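Local coordinates for FAD dependent oxidoreductase domain-containing protein (Deinococcus radiodurans R1, PDB 3C4N), which is of unknown function but probably acts as an FAD-dependent oxidoreductase, with ADP bound in its nucleotide pocket in this crystal, at residues P122-L127 against A160-R165; L246-G251 against E364-G369; R252-F257 against R340-V345. All coordinates share one frame; numbering follows the deposited sequence.

Contact 1 (P122-L127 against A160-R165); sequences PLLHLL and ARVDPR
Leu124 and Val162 stand side by side on one face of this strand pair, their branches pointing the same way, though the spacing of their methyls is doubtful in the model. Ala160 shares that face: its CB lies 4.2 Å from Leu124 CB and 4.0 Å from Leu126 CD2, a small group held against two leucines. Ala141 and Thr138 of helix 138-141 cover the same leucines. Antiparallel pairing fixes these positions, the strand axes running 171° apart. In the hydrogen-bonded pair Leu123-Asp163, Asp163 N gives to Leu123 O at 2.9 Å, and Leu123 N returns a bond to Asp163 O at 3.2 Å. The strands belong to the large mixed sheet, which in relatives of the DAO type forms the domain beside the Rossmann-type nucleotide fold. On the other face, His125 CB and Arg161 CB are 4.0 Å apart. Beyond them the Arg161 chain bends at CD and NE (chi2 103°, chi3 46°); its guanidinium lies oblique to the imidazole, and Arg161 NH2 ends 4.3 Å from Leu127 CD1. Asp163 is on this face too. Its OD1 accepts from Arg165 N at 2.7 Å, above the carboxylate plane, closing an Asx turn, while OD2 accepts from Ala88 N and is hydrogen-bonded to Thr87 OG1.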
loop_
_atom_site.group_PDB
_atom_site.type_symbol
_atom_site.label_atom_id
_atom_site.label_comp_id
_atom_site.label_asym_id
_atom_site.label_seq_id
_atom_site.Cartn_x
_atom_site.Cartn_y
_atom_site.Cartn_z
ATOM N N PRO A 122 16.797 -1.627 -30.502
ATOM C CA PRO A 122 17.981 -2.452 -30.751
ATOM C C PRO A 122 19.153 -2.011 -29.880
ATOM O O PRO A 122 19.263 -0.832 -29.521
ATOM C CB PRO A 122 18.249 -2.227 -32.236
ATOM C CG PRO A 122 17.785 -0.826 -32.439
ATOM C CD PRO A 122 16.465 -0.831 -31.691
ATOM N N LEU A 123 20.022 -2.965 -29.549
ATOM C CA LEU A 123 21.191 -2.706 -28.714
ATOM C C LEU A 123 22.463 -3.025 -29.486
ATOM O O LEU A 123 22.571 -4.089 -30.086
ATOM C CB LEU A 123 21.111 -3.550 -27.438
ATOM C CG LEU A 123 22.188 -3.361 -26.374
ATOM C CD1 LEU A 123 21.672 -3.812 -25.021
ATOM C CD2 LEU A 123 23.425 -4.149 -26.763
ATOM N N LEU A 124 23.422 -2.099 -29.484
ATOM C CA LEU A 124 24.675 -2.321 -30.205
ATOM C C LEU A 124 25.866 -2.417 -29.265
ATOM O O LEU A 124 26.063 -1.538 -28.435
ATOM C CB LEU A 124 24.942 -1.190 -31.204
ATOM C CG LEU A 124 23.853 -0.762 -32.189
ATOM C CD1 LEU A 124 24.458 0.231 -33.163
ATOM C CD2 LEU A 124 23.310 -1.939 -32.941
ATOM N N HIS A 125 26.650 -3.488 -29.394
ATOM C CA HIS A 125 27.859 -3.693 -28.582
ATOM C C HIS A 125 29.070 -3.295 -29.444
ATOM O O HIS A 125 29.726 -4.149 -30.046
ATOM C CB HIS A 125 27.982 -5.167 -28.170
ATOM C CG HIS A 125 29.180 -5.469 -27.317
ATOM N ND1 HIS A 125 30.260 -4.617 -27.212
ATOM C CD2 HIS A 125 29.478 -6.548 -26.554
ATOM C CE1 HIS A 125 31.170 -5.159 -26.420
ATOM N NE2 HIS A 125 30.722 -6.330 -26.009
ATOM N N LEU A 126 29.348 -1.993 -29.504
ATOM C CA LEU A 126 30.462 -1.449 -30.286
ATOM C C LEU A 126 31.795 -2.139 -29.999
ATOM O O LEU A 126 32.159 -2.367 -28.844
ATOM C CB LEU A 126 30.599 0.053 -30.024
ATOM C CG LEU A 126 29.317 0.857 -30.251
ATOM C CD1 LEU A 126 29.445 2.221 -29.578
ATOM C CD2 LEU A 126 29.054 0.993 -31.745
ATOM N N LEU A 127 32.528 -2.450 -31.064
ATOM C CA LEU A 127 33.814 -3.129 -30.949
ATOM C C LEU A 127 34.891 -2.467 -31.801
ATOM O O LEU A 127 34.584 -1.796 -32.783
ATOM C CB LEU A 127 33.656 -4.584 -31.384
ATOM C CG LEU A 127 32.675 -5.398 -30.548
ATOM C CD1 LEU A 127 32.192 -6.598 -31.345
ATOM C CD2 LEU A 127 33.349 -5.814 -29.250
ATOM N N ALA A 160 30.053 -3.577 -34.672
ATOM C CA ALA A 160 29.247 -3.828 -33.486
ATOM C C ALA A 160 28.452 -5.130 -33.588
ATOM O O ALA A 160 28.307 -5.711 -34.665
ATOM C CB ALA A 160 28.290 -2.660 -33.253
ATOM N N ARG A 161 27.944 -5.580 -32.445
ATOM C CA ARG A 161 27.128 -6.785 -32.373
ATOM C C ARG A 161 25.717 -6.267 -32.081
ATOM O O ARG A 161 25.418 -5.854 -30.961
ATOM C CB ARG A 161 27.628 -7.684 -31.234
ATOM C CG ARG A 161 26.737 -8.884 -30.892
ATOM C CD ARG A 161 27.286 -10.195 -31.444
ATOM N NE ARG A 161 28.718 -10.334 -31.191
ATOM C CZ ARG A 161 29.286 -10.264 -29.990
ATOM N NH1 ARG A 161 28.544 -10.063 -28.909
ATOM N NH2 ARG A 161 30.605 -10.364 -29.874
ATOM N N VAL A 162 24.865 -6.263 -33.100
ATOM C CA VAL A 162 23.497 -5.776 -32.955
ATOM C C VAL A 162 22.518 -6.807 -32.398
ATOM O O VAL A 162 22.599 -7.988 -32.729
ATOM C CB VAL A 162 22.917 -5.318 -34.310
ATOM C CG1 VAL A 162 21.535 -4.715 -34.100
ATOM C CG2 VAL A 162 23.850 -4.323 -34.980
ATOM N N ASP A 163 21.594 -6.355 -31.557
ATOM C CA ASP A 163 20.565 -7.238 -31.005
ATOM C C ASP A 163 19.231 -6.585 -31.331
ATOM O O ASP A 163 18.788 -5.673 -30.636
ATOM C CB ASP A 163 20.715 -7.408 -29.488
ATOM C CG ASP A 163 19.481 -8.030 -28.843
ATOM O OD1 ASP A 163 18.551 -8.437 -29.576
ATOM O OD2 ASP A 163 19.434 -8.106 -27.596
ATOM N N PRO A 164 18.576 -7.042 -32.407
ATOM C CA PRO A 164 17.285 -6.491 -32.831
ATOM C C PRO A 164 16.128 -6.754 -31.872
ATOM O O PRO A 164 15.084 -6.109 -31.973
ATOM C CB PRO A 164 17.058 -7.148 -34.197
ATOM C CG PRO A 164 18.452 -7.441 -34.678
ATOM C CD PRO A 164 19.094 -7.978 -33.418
ATOM N N ARG A 165 16.305 -7.681 -30.935
ATOM C CA ARG A 165 15.230 -7.988 -29.998
ATOM C C ARG A 165 15.355 -7.295 -28.635
ATOM O O ARG A 165 14.612 -7.609 -27.710
ATOM C CB ARG A 165 15.131 -9.505 -29.787
ATOM C CG ARG A 165 15.022 -10.323 -31.071
ATOM C CD ARG A 165 14.892 -11.796 -30.752
ATOM N NE ARG A 165 13.666 -12.058 -29.994
ATOM C CZ ARG A 165 13.577 -12.931 -28.995
ATOM N NH1 ARG A 165 14.645 -13.623 -28.629
ATOM N NH2 ARG A 165 12.428 -13.121 -28.363
#

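Contact 2 (L246-G251 against E364-G369); sequences LHTRHG and EELAPG
The carboxylate of Glu364 meets the His250 imidazole at the ring's edge, with Glu364 CD in the ring plane; the two side chains reach toward each other tip to tip, and the flat groups are turned 65° apart. The ring is probably turned over in the model, so which of its atoms faces Glu364 OE2 is doubtful. Pro237, Leu372 and Leu374, from elsewhere in the chain, touch the His250 side chain. Glu364 lies on the first strand of a beta hairpin, 362-367 with 370-374, which extends the nucleotide-binding sheet through strand 227-230, consistent with a Rossmann-type FAD domain. Segment 246-251 is the irregular link from helix 236-244 to strand 251-260, and the end-to-end direction of residues 246-250 is 165° from that of 364-367. Away from the polar tips the contact is apolar. Leu246 and Leu366 cross obliquely, Leu246 CD1 reaching Leu366 CB at 4.0 Å, with Ala367 CB slightly farther from the same methyl at 4.5 Å. Thr248 crosses Leu366 at about a right angle and offers its methyl: Thr248 CG2 is 3.9 Å from Leu366 CD1. That methyl is anti to the carbonyl carbon of Thr248, and OG1 takes the place between N and C (chi1 60°). Past the corner at Leu366 the hairpin turns, where Gly369 N donates to Glu365 OE2 at 2.8 Å, on the anti side and 29° out of the carboxylate plane.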
loop_
_atom_site.group_PDB
_atom_site.type_symbol
_atom_site.label_atom_id
_atom_site.label_comp_id
_atom_site.label_asym_id
_atom_site.label_seq_id
_atom_site.Cartn_x
_atom_site.Cartn_y
_atom_site.Cartn_z
ATOM N N LEU A 246 23.307 -17.146 9.167
ATOM C CA LEU A 246 23.432 -17.881 7.918
ATOM C C LEU A 246 24.427 -17.209 6.974
ATOM O O LEU A 246 24.155 -16.137 6.413
ATOM C CB LEU A 246 22.065 -17.988 7.238
ATOM C CG LEU A 246 20.955 -18.624 8.090
ATOM C CD1 LEU A 246 19.654 -18.649 7.315
ATOM C CD2 LEU A 246 21.366 -20.032 8.488
ATOM N N HIS A 247 25.579 -17.855 6.801
ATOM C CA HIS A 247 26.645 -17.342 5.943
ATOM C C HIS A 247 26.421 -17.626 4.458
ATOM O O HIS A 247 25.915 -18.682 4.091
ATOM C CB HIS A 247 27.981 -17.956 6.368
ATOM C CG HIS A 247 28.266 -17.824 7.829
ATOM N ND1 HIS A 247 28.373 -16.604 8.456
ATOM C CD2 HIS A 247 28.458 -18.761 8.786
ATOM C CE1 HIS A 247 28.620 -16.794 9.740
ATOM N NE2 HIS A 247 28.676 -18.092 9.966
ATOM N N THR A 248 26.786 -16.669 3.610
ATOM C CA THR A 248 26.675 -16.836 2.164
ATOM C C THR A 248 27.912 -16.188 1.540
ATOM O O THR A 248 28.662 -15.476 2.217
ATOM C CB THR A 248 25.395 -16.162 1.566
ATOM O OG1 THR A 248 25.420 -14.751 1.829
ATOM C CG2 THR A 248 24.131 -16.781 2.152
ATOM N N ARG A 249 28.113 -16.422 0.247
ATOM C CA ARG A 249 29.263 -15.871 -0.456
ATOM C C ARG A 249 28.868 -14.660 -1.301
ATOM O O ARG A 249 29.706 -14.059 -1.972
ATOM C CB ARG A 249 29.886 -16.953 -1.351
ATOM C CG ARG A 249 29.836 -18.361 -0.763
ATOM C CD ARG A 249 31.005 -19.235 -1.233
ATOM N NE ARG A 249 32.215 -18.801 -0.556
ATOM C CZ ARG A 249 32.888 -19.520 0.337
ATOM N NH1 ARG A 249 32.496 -20.741 0.671
ATOM N NH2 ARG A 249 33.933 -18.984 0.941
ATOM N N HIS A 250 27.592 -14.288 -1.254
ATOM C CA HIS A 250 27.108 -13.155 -2.048
ATOM C C HIS A 250 27.763 -11.816 -1.711
ATOM O O HIS A 250 28.139 -11.552 -0.569
ATOM C CB HIS A 250 25.595 -13.047 -1.904
ATOM C CG HIS A 250 24.885 -14.334 -2.164
ATOM N ND1 HIS A 250 24.015 -14.895 -1.255
ATOM C CD2 HIS A 250 24.931 -15.182 -3.218
ATOM C CE1 HIS A 250 23.556 -16.035 -1.736
ATOM N NE2 HIS A 250 24.094 -16.233 -2.926
ATOM N N GLY A 251 27.890 -10.967 -2.721
ATOM C CA GLY A 251 28.510 -9.682 -2.508
ATOM C C GLY A 251 27.630 -8.547 -2.965
ATOM O O GLY A 251 26.506 -8.752 -3.421
ATOM N N GLU A 364 17.384 -19.427 -3.398
ATOM C CA GLU A 364 17.886 -20.586 -2.709
ATOM C C GLU A 364 17.214 -20.684 -1.349
ATOM O O GLU A 364 16.816 -19.674 -0.774
ATOM C CB GLU A 364 19.405 -20.474 -2.566
ATOM C CG GLU A 364 19.869 -19.404 -1.602
ATOM C CD GLU A 364 21.361 -19.111 -1.723
ATOM O OE1 GLU A 364 22.184 -20.066 -1.686
ATOM O OE2 GLU A 364 21.706 -17.915 -1.849
ATOM N N GLU A 365 17.059 -21.899 -0.843
ATOM C CA GLU A 365 16.444 -22.072 0.461
ATOM C C GLU A 365 17.595 -22.330 1.436
ATOM O O GLU A 365 18.144 -23.428 1.486
ATOM C CB GLU A 365 15.454 -23.246 0.428
ATOM C CG GLU A 365 14.518 -23.304 1.640
ATOM C CD GLU A 365 13.592 -24.526 1.660
ATOM O OE1 GLU A 365 13.929 -25.557 1.031
ATOM O OE2 GLU A 365 12.531 -24.457 2.327
ATOM N N LEU A 366 17.964 -21.290 2.184
ATOM C CA LEU A 366 19.056 -21.343 3.151
ATOM C C LEU A 366 18.703 -22.094 4.428
ATOM O O LEU A 366 19.560 -22.347 5.273
ATOM C CB LEU A 366 19.502 -19.925 3.516
ATOM C CG LEU A 366 20.019 -19.069 2.357
ATOM C CD1 LEU A 366 20.384 -17.649 2.857
ATOM C CD2 LEU A 366 21.220 -19.757 1.753
ATOM N N ALA A 367 17.435 -22.447 4.560
ATOM C CA ALA A 367 16.952 -23.171 5.718
ATOM C C ALA A 367 15.489 -23.467 5.466
ATOM O O ALA A 367 14.847 -22.829 4.628
ATOM C CB ALA A 367 17.111 -22.329 6.967
ATOM N N PRO A 368 14.935 -24.438 6.190
ATOM C CA PRO A 368 13.528 -24.781 6.000
ATOM C C PRO A 368 12.617 -23.553 5.972
ATOM O O PRO A 368 12.567 -22.784 6.931
ATOM C CB PRO A 368 13.255 -25.705 7.180
ATOM C CG PRO A 368 14.559 -26.460 7.295
ATOM C CD PRO A 368 15.569 -25.329 7.180
ATOM N N GLY A 369 11.916 -23.376 4.854
ATOM C CA GLY A 369 11.001 -22.260 4.702
ATOM C C GLY A 369 11.630 -20.891 4.507
ATOM O O GLY A 369 10.915 -19.894 4.393
#

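Contact 3 (R252-F257 against R340-V345)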
loop_
_atom_site.group_PDB
_atom_site.type_symbol
_atom_site.label_atom_id
_atom_site.label_comp_id
_atom_site.label_asym_id
_atom_site.label_seq_id
_atom_site.Cartn_x
_atom_site.Cartn_y
_atom_site.Cartn_z
ATOM N N ARG A 252 28.155 -7.336 -2.852
ATOM C CA ARG A 252 27.409 -6.159 -3.240
ATOM C C ARG A 252 28.303 -5.135 -3.918
ATOM O O ARG A 252 29.484 -5.023 -3.601
ATOM C CB ARG A 252 26.741 -5.553 -1.999
ATOM C CG ARG A 252 27.672 -5.376 -0.802
ATOM C CD ARG A 252 26.890 -5.271 0.513
ATOM N NE ARG A 252 26.276 -3.961 0.743
ATOM C CZ ARG A 252 26.936 -2.887 1.169
ATOM N NH1 ARG A 252 28.237 -2.954 1.410
ATOM N NH2 ARG A 252 26.288 -1.750 1.379
ATOM N N ALA A 253 27.744 -4.401 -4.870
ATOM C CA ALA A 253 28.507 -3.379 -5.560
ATOM C C ALA A 253 27.683 -2.099 -5.661
ATOM O O ALA A 253 26.468 -2.138 -5.875
ATOM C CB ALA A 253 28.907 -3.860 -6.945
ATOM N N TYR A 254 28.344 -0.962 -5.478
ATOM C CA TYR A 254 27.665 0.312 -5.589
ATOM C C TYR A 254 27.912 0.839 -6.978
ATOM O O TYR A 254 29.056 1.033 -7.400
ATOM C CB TYR A 254 28.187 1.325 -4.591
ATOM C CG TYR A 254 27.442 2.637 -4.637
ATOM C CD1 TYR A 254 26.105 2.716 -4.258
ATOM C CD2 TYR A 254 28.087 3.811 -5.005
ATOM C CE1 TYR A 254 25.435 3.935 -4.232
ATOM C CE2 TYR A 254 27.425 5.031 -4.982
ATOM C CZ TYR A 254 26.108 5.089 -4.590
ATOM O OH TYR A 254 25.489 6.309 -4.491
ATOM N N ARG A 255 26.819 1.085 -7.685
ATOM C CA ARG A 255 26.888 1.571 -9.046
ATOM C C ARG A 255 26.136 2.878 -9.164
ATOM O O ARG A 255 25.022 3.020 -8.664
ATOM C CB ARG A 255 26.289 0.532 -9.977
ATOM C CG ARG A 255 26.232 0.943 -11.422
ATOM C CD ARG A 255 25.342 -0.031 -12.170
ATOM N NE ARG A 255 26.086 -0.848 -13.112
ATOM C CZ ARG A 255 25.599 -1.936 -13.693
ATOM N NH1 ARG A 255 24.366 -2.340 -13.418
ATOM N NH2 ARG A 255 26.342 -2.605 -14.563
ATOM N N GLN A 256 26.764 3.829 -9.839
ATOM C CA GLN A 256 26.182 5.140 -10.039
ATOM C C GLN A 256 25.589 5.208 -11.443
ATOM O O GLN A 256 26.008 4.466 -12.328
ATOM C CB GLN A 256 27.268 6.203 -9.865
ATOM C CG GLN A 256 28.022 6.082 -8.553
ATOM C CD GLN A 256 29.125 7.112 -8.418
ATOM O OE1 GLN A 256 30.129 7.075 -9.144
ATOM N NE2 GLN A 256 28.945 8.044 -7.485
ATOM N N PHE A 257 24.615 6.089 -11.647
ATOM C CA PHE A 257 23.992 6.216 -12.958
ATOM C C PHE A 257 23.964 7.661 -13.450
ATOM O O PHE A 257 22.891 8.220 -13.722
ATOM C CB PHE A 257 22.565 5.656 -12.927
ATOM C CG PHE A 257 22.472 4.258 -12.379
ATOM C CD1 PHE A 257 22.499 4.032 -11.004
ATOM C CD2 PHE A 257 22.332 3.168 -13.232
ATOM C CE1 PHE A 257 22.381 2.741 -10.488
ATOM C CE2 PHE A 257 22.215 1.873 -12.728
ATOM C CZ PHE A 257 22.237 1.658 -11.351
ATOM N N ARG A 340 29.452 17.544 -8.030
ATOM C CA ARG A 340 30.550 17.966 -7.159
ATOM C C ARG A 340 30.969 16.834 -6.225
ATOM O O ARG A 340 32.154 16.573 -6.061
ATOM C CB ARG A 340 30.130 19.170 -6.317
ATOM C CG ARG A 340 29.836 20.423 -7.106
ATOM C CD ARG A 340 29.205 21.488 -6.221
ATOM N NE ARG A 340 27.874 21.102 -5.742
ATOM C CZ ARG A 340 27.628 20.373 -4.653
ATOM N NH1 ARG A 340 28.628 19.931 -3.898
ATOM N NH2 ARG A 340 26.374 20.097 -4.315
ATOM N N SER A 341 29.993 16.188 -5.596
ATOM C CA SER A 341 30.274 15.073 -4.702
ATOM C C SER A 341 29.319 13.924 -5.013
ATOM O O SER A 341 28.348 14.099 -5.751
ATOM C CB SER A 341 30.111 15.486 -3.240
ATOM O OG SER A 341 28.756 15.777 -2.956
ATOM N N SER A 342 29.597 12.756 -4.438
ATOM C CA SER A 342 28.783 11.566 -4.653
ATOM C C SER A 342 27.311 11.773 -4.323
ATOM O O SER A 342 26.451 11.044 -4.815
ATOM C CB SER A 342 29.323 10.409 -3.820
ATOM O OG SER A 342 28.519 9.261 -3.994
ATOM N N ALA A 343 27.029 12.766 -3.485
ATOM C CA ALA A 343 25.661 13.068 -3.087
ATOM C C ALA A 343 24.834 13.617 -4.245
ATOM O O ALA A 343 23.611 13.495 -4.250
ATOM C CB ALA A 343 25.665 14.064 -1.931
ATOM N N ASP A 344 25.490 14.222 -5.227
ATOM C CA ASP A 344 24.767 14.771 -6.369
ATOM C C ASP A 344 24.575 13.740 -7.483
ATOM O O ASP A 344 23.910 14.022 -8.472
ATOM C CB ASP A 344 25.509 15.987 -6.942
ATOM C CG ASP A 344 25.711 17.101 -5.915
ATOM O OD1 ASP A 344 24.705 17.606 -5.359
ATOM O OD2 ASP A 344 26.884 17.467 -5.677
ATOM N N VAL A 345 25.136 12.547 -7.309
ATOM C CA VAL A 345 25.063 11.504 -8.327
ATOM C C VAL A 345 24.175 10.289 -7.988
ATOM O O VAL A 345 24.429 9.568 -7.018
ATOM C CB VAL A 345 26.503 11.023 -8.645
ATOM C CG1 VAL A 345 26.497 9.982 -9.746
ATOM C CG2 VAL A 345 27.353 12.220 -9.044
HETATM O O HOH W 1 26.585 8.475 -5.875
#
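Tyr254 reaches segment 340-345 through a water rather than directly: its OH is hydrogen-bonded at 2.8 Å to water 1, which lies at the ring's edge, in the ring plane. Next on the strand, Arg255 sets CG over one face of the Phe257 ring, 4.0 Å above its plane and offset toward the rim. Gln256 comes back to the water, NE2 donating to it at 2.9 Å. The same NE2 also donates to Gly312 O, while OE1 accepts from Arg314 N, so both ends of the amide are held and its rotation is fixed. Across the contact the water donates to Ser342 O at 2.8 Å and to Val345 O at 2.7 Å; four bonds thus grip it between strand and loop. Beside it, Val345 crosses Gln256 at about a right angle. Val345 CG1, anti to its backbone N (chi1 -177°), touches Gln256 CB at 3.9 Å. At the short 3-10 turn 342-344, Val345 N bonds to Ser342 O at 3.2 Å, linking the two residues that hold the water. Strand 251-260 runs between antiparallel neighbours 284-288 and 347-352, and segment 340-345, arriving after helix 315-324, leads through Pro346, backbone-bonded to Phe257, into 347-352, where Ala348 bonds to Arg255.

Contacts 1 and 3 both reach the large mixed sheet, their centres about 27 Å apart, and both are partly buried, yet they use it differently. Contact 1 is true strand pairing, joined by direct backbone bonds; contact 3 sets a strand against a loop, with a water standing in for direct bonds. Contact 2 lies at the surface, about 36 Å from contact 1 between centres and on the opposite side of the chain's centre, and joins the hairpin of the nucleotide-binding sheet to a loop through leucine packing beside a glutamate-histidine meeting. Contacts 2 and 3 adjoin in sequence: residues 246-251 lead directly into 252-257, so one continuous run passes from one sheet's neighbourhood to the other.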